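Local atomic coordinates of putative hydrolase (Acinetobacter sp. NBRC 100985, PDB entry 4XUK), a protein that hydrolyses organophosphorus compounds, and probably lactones as well, as a zinc-binding enzyme of the metallo-beta-lactamase superfamily. Residues 18-23 and 266-271; 99-104 and 126-131; 105-110 and 199-204. The protein carries 2 engineered substitutions. All coordinates share one frame; numbering follows the deposited sequence.

The three contacts belong to one metallo-beta-lactamase fold, in which two mixed sheets pack together. Contacts 1 and 3 are buried and each joins an element of one sheet to an element of the other; contact 2 lies within a single sheet and runs out to exposed loop residues. Contact 1 is apolar packing round a phenylalanine ring, while contact 2 rests on parallel backbone hydrogen bonds. Contact 3 combines hydrogen bonds with zinc coordination. Contacts 2 and 3 touch, since residues 105-110 continue directly from 99-104, and Tyr131 O probably accepts a hydrogen bond from Leu106 N. Contacts 1 and 2 do not touch but reach the same sheet.

Contact 1: residues 18-23 and 266-271; sequences ALLDGT and LPFPGI
Phe268 and Leu20 meet where the two sheets of the metallo-beta-lactamase sandwich come together: the loop after strand 260-262 sets an aromatic ring against strand 14-26. CB of Leu20 stands over one face of the Phe268 ring, 4.0 Å from its centroid and 29° off the normal, a CH-pi contact whose closest ring atom is Phe268 CD1, 3.6 Å from that CB. Pro269 CB lies on the opposite face of the ring. Phe268 CG is anti to its own backbone N (chi1 179°), which carries the ring across to the strand. There CE1 of Phe268 comes within 3.5 Å of Leu20 N, and Ala18 O sits at the ring edge, 3.7 Å from CE1. Farther back, Leu20 CD1 approaches Phe268 CB at 4.0 Å. Ala18 turns its methyl into the loop, with CB 3.5 Å from Pro269 CB and 3.3 Å from Pro269 O; Ile271 CD1 also touches this methyl. The loop bends with a cis peptide before Pro269 and a backbone hydrogen bond from Gly270 N to Pro267 O. From the second subunit, Phe289 meets the Phe268 ring edge-to-face, so the contact also borders the dimer interface. Strand 54-64 borders the contact through Asn59, which touches both Leu20 and Phe268, while Leu19 faces away onto helix 87-93.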
ATOM      1  N   ALA A  18      -7.936   1.165   9.344  1.00 18.21           N
ATOM      2  CA  ALA A  18      -8.184   2.050   8.208  1.00 17.90           C
ATOM      3  C   ALA A  18      -9.416   1.529   7.496  1.00 19.27           C
ATOM      4  O   ALA A  18      -9.527   0.317   7.273  1.00 17.58           O
ATOM      5  CB  ALA A  18      -6.993   2.058   7.261  1.00 15.29           C
ATOM      6  N   LEU A  19     -10.335   2.431   7.158  1.00 17.87           N
ATOM      7  CA  LEU A  19     -11.571   2.060   6.471  1.00 15.78           C
ATOM      8  C   LEU A  19     -11.740   2.869   5.191  1.00 18.14           C
ATOM      9  O   LEU A  19     -11.678   4.107   5.217  1.00 16.71           O
ATOM     10  CB  LEU A  19     -12.776   2.319   7.378  1.00 17.84           C
ATOM     11  CG  LEU A  19     -12.803   1.558   8.697  1.00 17.97           C
ATOM     12  CD1 LEU A  19     -14.033   1.956   9.528  1.00 20.21           C
ATOM     13  CD2 LEU A  19     -12.780   0.051   8.428  1.00 19.29           C
ATOM     14  N   LEU A  20     -11.965   2.174   4.077  1.00 18.64           N
ATOM     15  CA  LEU A  20     -12.111   2.830   2.771  1.00 15.21           C
ATOM     16  C   LEU A  20     -13.569   3.203   2.512  1.00 16.15           C
ATOM     17  O   LEU A  20     -14.473   2.374   2.692  1.00 17.01           O
ATOM     18  CB  LEU A  20     -11.591   1.920   1.644  1.00 15.82           C
ATOM     19  CG  LEU A  20     -11.649   2.490   0.212  1.00 17.93           C
ATOM     20  CD1 LEU A  20     -10.821   3.770   0.081  1.00 16.69           C
ATOM     21  CD2 LEU A  20     -11.180   1.477  -0.816  1.00 18.10           C
ATOM     22  N   ASP A  21     -13.798   4.450   2.108  1.00 16.20           N
ATOM     23  CA  ASP A  21     -15.131   4.885   1.728  1.00 14.57           C
ATOM     24  C   ASP A  21     -15.329   4.774   0.226  1.00 15.11           C
ATOM     25  O   ASP A  21     -16.435   4.531  -0.247  1.00 17.37           O
ATOM     26  CB  ASP A  21     -15.400   6.335   2.160  1.00 15.78           C
ATOM     27  CG  ASP A  21     -16.882   6.634   2.259  1.00 17.66           C
ATOM     28  OD1 ASP A  21     -17.602   5.878   2.961  1.00 17.76           O
ATOM     29  OD2 ASP A  21     -17.345   7.605   1.632  1.00 19.16           O
ATOM     30  N   GLY A  22     -14.252   4.942  -0.525  1.00 18.81           N
ATOM     31  CA  GLY A  22     -14.349   4.951  -1.975  1.00 18.70           C
ATOM     32  C   GLY A  22     -13.189   5.728  -2.553  1.00 20.61           C
ATOM     33  O   GLY A  22     -12.319   6.196  -1.803  1.00 17.40           O
ATOM     34  N   THR A  23     -13.190   5.880  -3.875  1.00 19.41           N
ATOM     35  CA  THR A  23     -12.091   6.519  -4.583  1.00 19.57           C
ATOM     36  C   THR A  23     -12.629   7.563  -5.556  1.00 22.15           C
ATOM     37  O   THR A  23     -13.505   7.261  -6.372  1.00 21.46           O
ATOM     38  CB  THR A  23     -11.287   5.480  -5.369  1.00 23.02           C
ATOM     39  OG1 THR A  23     -10.877   4.426  -4.491  1.00 22.41           O
ATOM     40  CG2 THR A  23     -10.058   6.117  -5.977  1.00 21.71           C
ATOM     41  N   LEU A 266      -5.039  10.336   1.646  1.00 16.44           N
ATOM     42  CA  LEU A 266      -3.818   9.734   1.104  1.00 15.35           C
ATOM     43  C   LEU A 266      -4.153   8.283   0.751  1.00 16.40           C
ATOM     44  O   LEU A 266      -5.136   7.744   1.264  1.00 16.33           O
ATOM     45  CB  LEU A 266      -2.656   9.852   2.108  1.00 16.30           C
ATOM     46  CG  LEU A 266      -2.220  11.301   2.341  1.00 18.93           C
ATOM     47  CD1 LEU A 266      -1.091  11.433   3.372  1.00 17.42           C
ATOM     48  CD2 LEU A 266      -1.821  11.943   1.034  1.00 19.67           C
ATOM     49  N   PRO A 267      -3.379   7.661  -0.164  1.00 16.38           N
ATOM     50  CA  PRO A 267      -3.752   6.336  -0.684  1.00 15.39           C
ATOM     51  C   PRO A 267      -4.038   5.302   0.397  1.00 17.67           C
ATOM     52  O   PRO A 267      -3.165   5.033   1.247  1.00 16.27           O
ATOM     53  CB  PRO A 267      -2.527   5.934  -1.507  1.00 18.42           C
ATOM     54  CG  PRO A 267      -2.008   7.257  -2.030  1.00 22.22           C
ATOM     55  CD  PRO A 267      -2.211   8.218  -0.872  1.00 15.26           C
ATOM     56  N   PHE A 268      -5.252   4.746   0.369  1.00 15.89           N
ATOM     57  CA  PHE A 268      -5.665   3.727   1.341  1.00 19.27           C
ATOM     58  C   PHE A 268      -4.583   2.676   1.524  1.00 18.54           C
ATOM     59  O   PHE A 268      -4.026   2.178   0.538  1.00 20.02           O
ATOM     60  CB  PHE A 268      -6.973   3.051   0.907  1.00 16.92           C
ATOM     61  CG  PHE A 268      -7.429   1.975   1.850  1.00 18.40           C
ATOM     62  CD1 PHE A 268      -8.224   2.291   2.942  1.00 16.67           C
ATOM     63  CD2 PHE A 268      -7.042   0.652   1.658  1.00 20.31           C
ATOM     64  CE1 PHE A 268      -8.627   1.316   3.816  1.00 17.01           C
ATOM     65  CE2 PHE A 268      -7.446  -0.338   2.536  1.00 16.45           C
ATOM     66  CZ  PHE A 268      -8.239  -0.010   3.606  1.00 19.35           C
ATOM     67  N   PRO A 269      -4.293   2.298   2.780  1.00 19.29           N
ATOM     68  CA  PRO A 269      -4.949   2.635   4.057  1.00 16.33           C
ATOM     69  C   PRO A 269      -4.767   4.067   4.563  1.00 18.46           C
ATOM     70  O   PRO A 269      -5.447   4.433   5.533  1.00 19.76           O
ATOM     71  CB  PRO A 269      -4.311   1.648   5.044  1.00 19.85           C
ATOM     72  CG  PRO A 269      -3.013   1.279   4.429  1.00 21.56           C
ATOM     73  CD  PRO A 269      -3.257   1.269   2.955  1.00 17.03           C
ATOM     74  N   GLY A 270      -3.894   4.864   3.946  1.00 15.38           N
ATOM     75  CA  GLY A 270      -3.745   6.256   4.356  1.00 15.21           C
ATOM     76  C   GLY A 270      -2.920   6.441   5.620  1.00 17.79           C
ATOM     77  O   GLY A 270      -2.962   7.502   6.256  1.00 15.91           O
ATOM     78  N   ILE A 271      -2.158   5.411   5.975  1.00 16.67           N
ATOM     79  CA  ILE A 271      -1.335   5.433   7.177  1.00 16.08           C
ATOM     80  C   ILE A 271       0.138   5.354   6.765  1.00 15.45           C
ATOM     81  O   ILE A 271       0.530   4.531   5.925  1.00 17.56           O
ATOM     82  CB  ILE A 271      -1.707   4.253   8.117  1.00 15.12           C
ATOM     83  CG1 ILE A 271      -3.193   4.305   8.499  1.00 14.48           C
ATOM     84  CG2 ILE A 271      -0.840   4.251   9.372  1.00 18.41           C
ATOM     85  CD1 ILE A 271      -3.648   3.103   9.373  1.00 14.78           C
TER

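Contact 2: residues 99-104 and 126-131; sequences EQVDTI and PNATVY
Ile104 and Val130 lie side by side on neighbouring parallel strands, 103-105 and 129-133, of the mixed sheet that forms one half of the metallo-beta-lactamase sandwich. The connection between these strands carries the zinc ligands His108, His110, Asp112 and His113.

Three backbone hydrogen bonds zip the pair together. Thr129 N donates to Asp102 O at 3.2 Å, the longest of the three. Ile104 then gives its N-H to Thr129 O at 2.9 Å, and its own O accepts from Tyr131 N at 2.8 Å, so that it bonds to the two residues flanking Val130, as in a parallel pair. CA-H...O contacts from Ala128, Thr103 and Val130 support the same three carbonyl oxygens.

Apolar contacts lie on the face of the sheet bearing Ile104 and Val130. Ile104 CB is 4.0 Å from Val130 CG2, and with CG1 anti to the carbonyl carbon its CD1 reaches back to Ala128 CB at 3.9 Å. Val101 CG1 meets that methyl too. On the other face Thr103 CG2 touches the Tyr131 ring obliquely, 3.8 Å from CD1, while Thr103 OG1 is bonded to Gln187. Asp102 turns away from the partner strand and bonds through OD2 to Leu69 N of the strand on its other side.

At the exposed end, Glu99 CG rests 3.9 Å from Pro126 CG. Beside them Asn127 ND2 donates to Glu99 O at 2.9 Å, the N-H...O angle 176°, approaching in the carbonyl plane on a lone pair, with that oxygen also in the plane of the Asn127 amide.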
ATOM      1  N   GLU A  99     -22.537  -0.690  16.774  1.00 20.67           N
ATOM      2  CA  GLU A  99     -22.964  -0.430  18.155  1.00 22.26           C
ATOM      3  C   GLU A  99     -21.786  -0.277  19.120  1.00 20.78           C
ATOM      4  O   GLU A  99     -21.950   0.250  20.221  1.00 20.78           O
ATOM      5  CB  GLU A  99     -23.893  -1.541  18.658  1.00 22.81           C
ATOM      6  CG  GLU A  99     -25.246  -1.596  17.962  1.00 22.42           C
ATOM      7  CD  GLU A  99     -25.224  -2.423  16.689  1.00 24.55           C
ATOM      8  OE1 GLU A  99     -24.123  -2.835  16.247  1.00 20.97           O
ATOM      9  OE2 GLU A  99     -26.316  -2.668  16.131  1.00 23.18           O
ATOM     10  N   GLN A 100     -20.604  -0.735  18.711  1.00 20.42           N
ATOM     11  CA  GLN A 100     -19.414  -0.657  19.560  1.00 19.86           C
ATOM     12  C   GLN A 100     -18.776   0.729  19.513  1.00 20.26           C
ATOM     13  O   GLN A 100     -17.993   1.090  20.402  1.00 18.86           O
ATOM     14  CB  GLN A 100     -18.366  -1.684  19.125  1.00 20.24           C
ATOM     15  CG  GLN A 100     -18.716  -3.141  19.355  1.00 22.08           C
ATOM     16  CD  GLN A 100     -17.614  -4.047  18.825  1.00 22.94           C
ATOM     17  OE1 GLN A 100     -17.514  -4.292  17.627  1.00 23.54           O
ATOM     18  NE2 GLN A 100     -16.771  -4.528  19.715  1.00 25.49           N
ATOM     19  N   VAL A 101     -19.092   1.506  18.482  1.00 18.33           N
ATOM     20  CA  VAL A 101     -18.561   2.866  18.401  1.00 15.49           C
ATOM     21  C   VAL A 101     -19.206   3.766  19.467  1.00 21.55           C
ATOM     22  O   VAL A 101     -20.426   3.989  19.463  1.00 20.22           O
ATOM     23  CB  VAL A 101     -18.745   3.466  17.003  1.00 17.65           C
ATOM     24  CG1 VAL A 101     -18.145   4.873  16.947  1.00 15.11           C
ATOM     25  CG2 VAL A 101     -18.092   2.550  15.949  1.00 17.28           C
ATOM     26  N   ASP A 102     -18.368   4.229  20.383  1.00 21.18           N
ATOM     27  CA  ASP A 102     -18.680   5.087  21.542  1.00 22.53           C
ATOM     28  C   ASP A 102     -18.557   6.598  21.263  1.00 21.76           C
ATOM     29  O   ASP A 102     -19.233   7.384  21.832  1.00 21.26           O
ATOM     30  CB  ASP A 102     -17.671   4.866  22.688  1.00 31.78           C
ATOM     31  CG  ASP A 102     -17.528   3.481  23.061  1.00 32.95           C
ATOM     32  OD1 ASP A 102     -18.517   2.856  23.375  1.00 38.69           O
ATOM     33  OD2 ASP A 102     -16.439   2.983  23.013  1.00 38.24           O
ATOM     34  N   THR A 103     -17.587   6.941  20.436  1.00 20.01           N
ATOM     35  CA  THR A 103     -17.227   8.293  20.104  1.00 18.67           C
ATOM     36  C   THR A 103     -16.865   8.459  18.616  1.00 21.75           C
ATOM     37  O   THR A 103     -16.192   7.642  18.034  1.00 17.89           O
ATOM     38  CB  THR A 103     -16.047   8.777  20.929  1.00 21.54           C
ATOM     39  OG1 THR A 103     -16.260   8.518  22.282  1.00 23.81           O
ATOM     40  CG2 THR A 103     -15.793  10.244  20.716  1.00 17.48           C
ATOM     41  N   ILE A 104     -17.311   9.559  18.046  1.00 18.02           N
ATOM     42  CA  ILE A 104     -16.943   9.907  16.680  1.00 16.18           C
ATOM     43  C   ILE A 104     -16.321  11.302  16.699  1.00 16.77           C
ATOM     44  O   ILE A 104     -16.938  12.249  17.177  1.00 16.45           O
ATOM     45  CB  ILE A 104     -18.175   9.879  15.741  1.00 18.34           C
ATOM     46  CG1 ILE A 104     -18.758   8.461  15.677  1.00 16.76           C
ATOM     47  CG2 ILE A 104     -17.821  10.417  14.344  1.00 16.24           C
ATOM     48  CD1 ILE A 104     -20.031   8.325  14.857  1.00 19.27           C
ATOM     49  N   PRO A 126     -25.526   4.026  16.911  1.00 19.72           N
ATOM     50  CA  PRO A 126     -26.569   4.344  17.895  1.00 22.80           C
ATOM     51  C   PRO A 126     -26.050   4.627  19.308  1.00 22.88           C
ATOM     52  O   PRO A 126     -26.766   5.264  20.073  1.00 28.20           O
ATOM     53  CB  PRO A 126     -27.465   3.094  17.878  1.00 28.52           C
ATOM     54  CG  PRO A 126     -26.600   2.003  17.390  1.00 23.21           C
ATOM     55  CD  PRO A 126     -25.601   2.627  16.447  1.00 21.11           C
ATOM     56  N   ASN A 127     -24.831   4.203  19.632  1.00 23.02           N
ATOM     57  CA  ASN A 127     -24.268   4.444  20.961  1.00 24.58           C
ATOM     58  C   ASN A 127     -23.158   5.492  20.987  1.00 25.94           C
ATOM     59  O   ASN A 127     -22.467   5.660  21.995  1.00 21.19           O
ATOM     60  CB  ASN A 127     -23.755   3.133  21.541  1.00 25.45           C
ATOM     61  CG  ASN A 127     -24.843   2.102  21.645  1.00 26.84           C
ATOM     62  OD1 ASN A 127     -25.937   2.403  22.112  1.00 23.48           O
ATOM     63  ND2 ASN A 127     -24.571   0.893  21.176  1.00 20.27           N
ATOM     64  N   ALA A 128     -23.001   6.204  19.880  1.00 21.30           N
ATOM     65  CA  ALA A 128     -21.886   7.124  19.734  1.00 20.26           C
ATOM     66  C   ALA A 128     -22.288   8.571  19.952  1.00 23.01           C
ATOM     67  O   ALA A 128     -23.380   9.008  19.552  1.00 20.46           O
ATOM     68  CB  ALA A 128     -21.261   6.978  18.349  1.00 21.98           C
ATOM     69  N   THR A 129     -21.393   9.329  20.563  1.00 17.93           N
ATOM     70  CA  THR A 129     -21.534  10.766  20.492  1.00 17.96           C
ATOM     71  C   THR A 129     -20.480  11.379  19.573  1.00 21.08           C
ATOM     72  O   THR A 129     -19.298  10.977  19.549  1.00 16.69           O
ATOM     73  CB  THR A 129     -21.661  11.436  21.887  1.00 26.05           C
ATOM     74  OG1 THR A 129     -20.878  12.640  21.961  1.00 29.07           O
ATOM     75  CG2 THR A 129     -21.284  10.482  22.950  1.00 18.67           C
ATOM     76  N   VAL A 130     -20.965  12.328  18.787  1.00 16.64           N
ATOM     77  CA  VAL A 130     -20.222  12.937  17.704  1.00 18.10           C
ATOM     78  C   VAL A 130     -19.681  14.282  18.178  1.00 17.65           C
ATOM     79  O   VAL A 130     -20.427  15.088  18.775  1.00 18.68           O
ATOM     80  CB  VAL A 130     -21.150  13.128  16.484  1.00 14.94           C
ATOM     81  CG1 VAL A 130     -20.449  13.890  15.380  1.00 15.52           C
ATOM     82  CG2 VAL A 130     -21.653  11.775  15.979  1.00 17.92           C
ATOM     83  N   TYR A 131     -18.386  14.499  17.942  1.00 15.33           N
ATOM     84  CA  TYR A 131     -17.709  15.759  18.275  1.00 17.44           C
ATOM     85  C   TYR A 131     -17.141  16.432  17.037  1.00 19.39           C
ATOM     86  O   TYR A 131     -16.610  15.764  16.138  1.00 18.96           O
ATOM     87  CB  TYR A 131     -16.510  15.507  19.185  1.00 17.62           C
ATOM     88  CG  TYR A 131     -16.840  15.085  20.586  1.00 19.93           C
ATOM     89  CD1 TYR A 131     -17.175  13.769  20.878  1.00 17.37           C
ATOM     90  CD2 TYR A 131     -16.778  15.998  21.626  1.00 19.82           C
ATOM     91  CE1 TYR A 131     -17.467  13.380  22.184  1.00 22.93           C
ATOM     92  CE2 TYR A 131     -17.071  15.622  22.927  1.00 20.66           C
ATOM     93  CZ  TYR A 131     -17.404  14.314  23.196  1.00 23.55           C
ATOM     94  OH  TYR A 131     -17.691  13.952  24.493  1.00 23.05           O
TER

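Contact 3: residues 105-110 and 199-204; sequences LLTHLH and PGHFSY. With ZN (zinc ion), chain D.
Tyr204, Thr107 and His201 carry the join between the zinc-binding loop 105-110, which opens the HxHxDH motif of the metallo-beta-lactamase superfamily, and the start of strand 202-208 in the other sheet. Tyr204 lays one ring face under Leu105, whose CB is 3.9 Å from the ring centroid in a CH-pi contact. At the end of the ring, its hydroxyl donates to Leu106 O over a short 2.5 Å, from above the carbonyl plane; Tyr180 OH is a second partner of that hydroxyl. Thr107 presents both its backbone and its side chain. Its O receives Phe202 N at 2.9 Å. A water lies within reach of both Thr107 O and Gly200 O and may donate to either. Thr107 OG1 sits between backbone N and carbonyl carbon (chi1 55°), a crowded position from which it accepts His108 ND1 at 2.8 Å, in the plane of the imidazole, and also bonds Asp73 OD2. His201 brings CD2 over one face of the His108 ring, 3.4 Å from ND1, with the two planes 51° apart. Its NE2 is bonded to Asp218 N and its ND1 to Thr194 OG1. Zinc is bound by His108 NE2 at 2.3 Å and His110 ND1 at 2.4 Å, with His197 and Asp218 completing the protein ligands. Thr107 and His201 are therefore second-shell residues: the first accepts the ND1 hydrogen of His108, which is consistent with fixing the turn of its ring so that NE2 points at the metal, while the second covers that ring and holds the backbone of the zinc ligand Asp218.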
ATOM      1  N   LEU A 105     -15.087  11.407  16.213  1.00 14.13           N
ATOM      2  CA  LEU A 105     -14.428  12.705  16.071  1.00 16.59           C
ATOM      3  C   LEU A 105     -14.425  13.105  14.599  1.00 18.31           C
ATOM      4  O   LEU A 105     -14.008  12.333  13.724  1.00 18.23           O
ATOM      5  CB  LEU A 105     -12.993  12.663  16.600  1.00 14.42           C
ATOM      6  CG  LEU A 105     -12.795  12.129  18.015  1.00 19.10           C
ATOM      7  CD1 LEU A 105     -11.315  12.048  18.365  1.00 20.53           C
ATOM      8  CD2 LEU A 105     -13.580  12.916  19.048  1.00 17.54           C
ATOM      9  N   LEU A 106     -14.898  14.311  14.330  1.00 14.88           N
ATOM     10  CA  LEU A 106     -14.938  14.821  12.966  1.00 15.38           C
ATOM     11  C   LEU A 106     -13.846  15.865  12.776  1.00 18.92           C
ATOM     12  O   LEU A 106     -13.759  16.819  13.546  1.00 17.27           O
ATOM     13  CB  LEU A 106     -16.316  15.440  12.680  1.00 15.07           C
ATOM     14  CG  LEU A 106     -17.479  14.444  12.767  1.00 18.55           C
ATOM     15  CD1 LEU A 106     -18.799  15.126  12.490  1.00 18.97           C
ATOM     16  CD2 LEU A 106     -17.278  13.248  11.821  1.00 15.43           C
ATOM     17  N   THR A 107     -13.003  15.690  11.763  1.00 16.24           N
ATOM     18  CA  THR A 107     -11.966  16.686  11.509  1.00 16.30           C
ATOM     19  C   THR A 107     -12.592  17.983  11.024  1.00 16.56           C
ATOM     20  O   THR A 107     -12.114  19.072  11.350  1.00 17.40           O
ATOM     21  CB  THR A 107     -10.932  16.190  10.483  1.00 18.21           C
ATOM     22  OG1 THR A 107     -11.595  15.797   9.270  1.00 16.22           O
ATOM     23  CG2 THR A 107     -10.143  15.016  11.061  1.00 14.53           C
ATOM     24  N   HIS A 108     -13.669  17.846  10.255  1.00 14.33           N
ATOM     25  CA  HIS A 108     -14.463  18.972   9.760  1.00 18.23           C
ATOM     26  C   HIS A 108     -15.787  18.442   9.214  1.00 18.74           C
ATOM     27  O   HIS A 108     -15.999  17.229   9.162  1.00 17.30           O
ATOM     28  CB  HIS A 108     -13.716  19.783   8.680  1.00 16.87           C
ATOM     29  CG  HIS A 108     -13.277  18.982   7.494  1.00 19.07           C
ATOM     30  ND1 HIS A 108     -12.606  17.780   7.604  1.00 17.06           N
ATOM     31  CD2 HIS A 108     -13.379  19.234   6.163  1.00 14.65           C
ATOM     32  CE1 HIS A 108     -12.334  17.319   6.396  1.00 16.42           C
ATOM     33  NE2 HIS A 108     -12.795  18.180   5.508  1.00 18.94           N
ATOM     34  N   LEU A 109     -16.662  19.346   8.787  1.00 16.20           N
ATOM     35  CA  LEU A 109     -18.014  18.956   8.406  1.00 16.27           C
ATOM     36  C   LEU A 109     -18.259  18.854   6.898  1.00 19.70           C
ATOM     37  O   LEU A 109     -19.413  18.836   6.469  1.00 18.71           O
ATOM     38  CB  LEU A 109     -19.038  19.918   9.046  1.00 19.43           C
ATOM     39  CG  LEU A 109     -19.121  19.904  10.573  1.00 17.86           C
ATOM     40  CD1 LEU A 109     -20.037  21.015  11.084  1.00 18.59           C
ATOM     41  CD2 LEU A 109     -19.627  18.564  11.059  1.00 19.40           C
ATOM     42  N   HIS A 110     -17.198  18.768   6.087  1.00 18.04           N
ATOM     43  CA  HIS A 110     -17.396  18.451   4.675  1.00 17.53           C
ATOM     44  C   HIS A 110     -18.125  17.104   4.594  1.00 18.03           C
ATOM     45  O   HIS A 110     -17.904  16.224   5.431  1.00 19.02           O
ATOM     46  CB  HIS A 110     -16.059  18.455   3.888  1.00 14.55           C
ATOM     47  CG  HIS A 110     -15.702  19.797   3.320  1.00 20.39           C
ATOM     48  ND1 HIS A 110     -14.430  20.119   2.899  1.00 16.78           N
ATOM     49  CD2 HIS A 110     -16.458  20.904   3.106  1.00 17.28           C
ATOM     50  CE1 HIS A 110     -14.408  21.365   2.464  1.00 21.81           C
ATOM     51  NE2 HIS A 110     -15.628  21.867   2.570  1.00 18.64           N
ATOM     52  N   PRO A 199     -13.016  26.682   8.160  1.00 22.06           N
ATOM     53  CA  PRO A 199     -12.664  27.608   9.245  1.00 21.81           C
ATOM     54  C   PRO A 199     -12.432  26.934  10.599  1.00 19.73           C
ATOM     55  O   PRO A 199     -11.758  27.526  11.447  1.00 22.76           O
ATOM     56  CB  PRO A 199     -13.862  28.561   9.291  1.00 20.22           C
ATOM     57  CG  PRO A 199     -14.415  28.531   7.893  1.00 20.02           C
ATOM     58  CD  PRO A 199     -14.243  27.099   7.452  1.00 18.47           C
ATOM     59  N   GLY A 200     -12.953  25.724  10.801  1.00 18.97           N
ATOM     60  CA  GLY A 200     -12.782  25.041  12.074  1.00 19.96           C
ATOM     61  C   GLY A 200     -12.185  23.652  11.929  1.00 20.79           C
ATOM     62  O   GLY A 200     -12.448  22.758  12.745  1.00 19.23           O
ATOM     63  N   HIS A 201     -11.368  23.470  10.894  1.00 20.55           N
ATOM     64  CA  HIS A 201     -10.726  22.181  10.666  1.00 18.23           C
ATOM     65  C   HIS A 201      -9.760  21.886  11.795  1.00 17.99           C
ATOM     66  O   HIS A 201      -8.932  22.731  12.143  1.00 18.81           O
ATOM     67  CB  HIS A 201      -9.992  22.167   9.321  1.00 17.77           C
ATOM     68  CG  HIS A 201      -9.496  20.812   8.922  1.00 16.74           C
ATOM     69  ND1 HIS A 201      -8.332  20.269   9.420  1.00 17.67           N
ATOM     70  CD2 HIS A 201     -10.014  19.886   8.081  1.00 15.71           C
ATOM     71  CE1 HIS A 201      -8.150  19.068   8.896  1.00 17.25           C
ATOM     72  NE2 HIS A 201      -9.159  18.810   8.086  1.00 16.72           N
ATOM     73  N   PHE A 202      -9.885  20.700  12.385  1.00 15.32           N
ATOM     74  CA  PHE A 202      -8.976  20.263  13.434  1.00 18.14           C
ATOM     75  C   PHE A 202      -8.409  18.891  13.105  1.00 18.69           C
ATOM     76  O   PHE A 202      -9.057  18.074  12.430  1.00 18.96           O
ATOM     77  CB  PHE A 202      -9.709  20.137  14.775  1.00 18.62           C
ATOM     78  CG  PHE A 202      -9.670  21.381  15.633  1.00 19.64           C
ATOM     79  CD1 PHE A 202     -10.321  22.540  15.235  1.00 17.90           C
ATOM     80  CD2 PHE A 202      -9.019  21.369  16.860  1.00 22.50           C
ATOM     81  CE1 PHE A 202     -10.306  23.685  16.041  1.00 23.92           C
ATOM     82  CE2 PHE A 202      -9.000  22.503  17.667  1.00 22.64           C
ATOM     83  CZ  PHE A 202      -9.639  23.663  17.252  1.00 20.16           C
ATOM     84  N   SER A 203      -7.211  18.624  13.606  1.00 18.07           N
ATOM     85  CA  SER A 203      -6.651  17.284  13.541  1.00 17.07           C
ATOM     86  C   SER A 203      -6.649  16.721  14.957  1.00 18.57           C
ATOM     87  O   SER A 203      -6.844  17.470  15.914  1.00 20.84           O
ATOM     88  CB  SER A 203      -5.237  17.312  12.950  1.00 17.37           C
ATOM     89  OG  SER A 203      -5.230  17.964  11.692  1.00 20.51           O
ATOM     90  N   TYR A 204      -6.434  15.410  15.091  1.00 19.06           N
ATOM     91  CA  TYR A 204      -6.484  14.761  16.390  1.00 17.71           C
ATOM     92  C   TYR A 204      -5.226  13.933  16.621  1.00 21.29           C
ATOM     93  O   TYR A 204      -4.847  13.117  15.775  1.00 19.18           O
ATOM     94  CB  TYR A 204      -7.728  13.869  16.483  1.00 18.56           C
ATOM     95  CG  TYR A 204      -9.018  14.626  16.289  1.00 17.75           C
ATOM     96  CD1 TYR A 204      -9.528  15.430  17.305  1.00 17.19           C
ATOM     97  CD2 TYR A 204      -9.724  14.549  15.091  1.00 18.13           C
ATOM     98  CE1 TYR A 204     -10.705  16.131  17.137  1.00 19.66           C
ATOM     99  CE2 TYR A 204     -10.912  15.250  14.914  1.00 16.97           C
ATOM    100  CZ  TYR A 204     -11.389  16.043  15.937  1.00 17.09           C
ATOM    101  OH  TYR A 204     -12.570  16.748  15.779  1.00 17.91           O
TER
HETATM  102 ZN    ZN D 402     -12.676  18.506   3.232  1.00 20.00          ZN
HETATM  103  O   HOH W   1     -13.402  20.143  13.866  1.00 20.09           O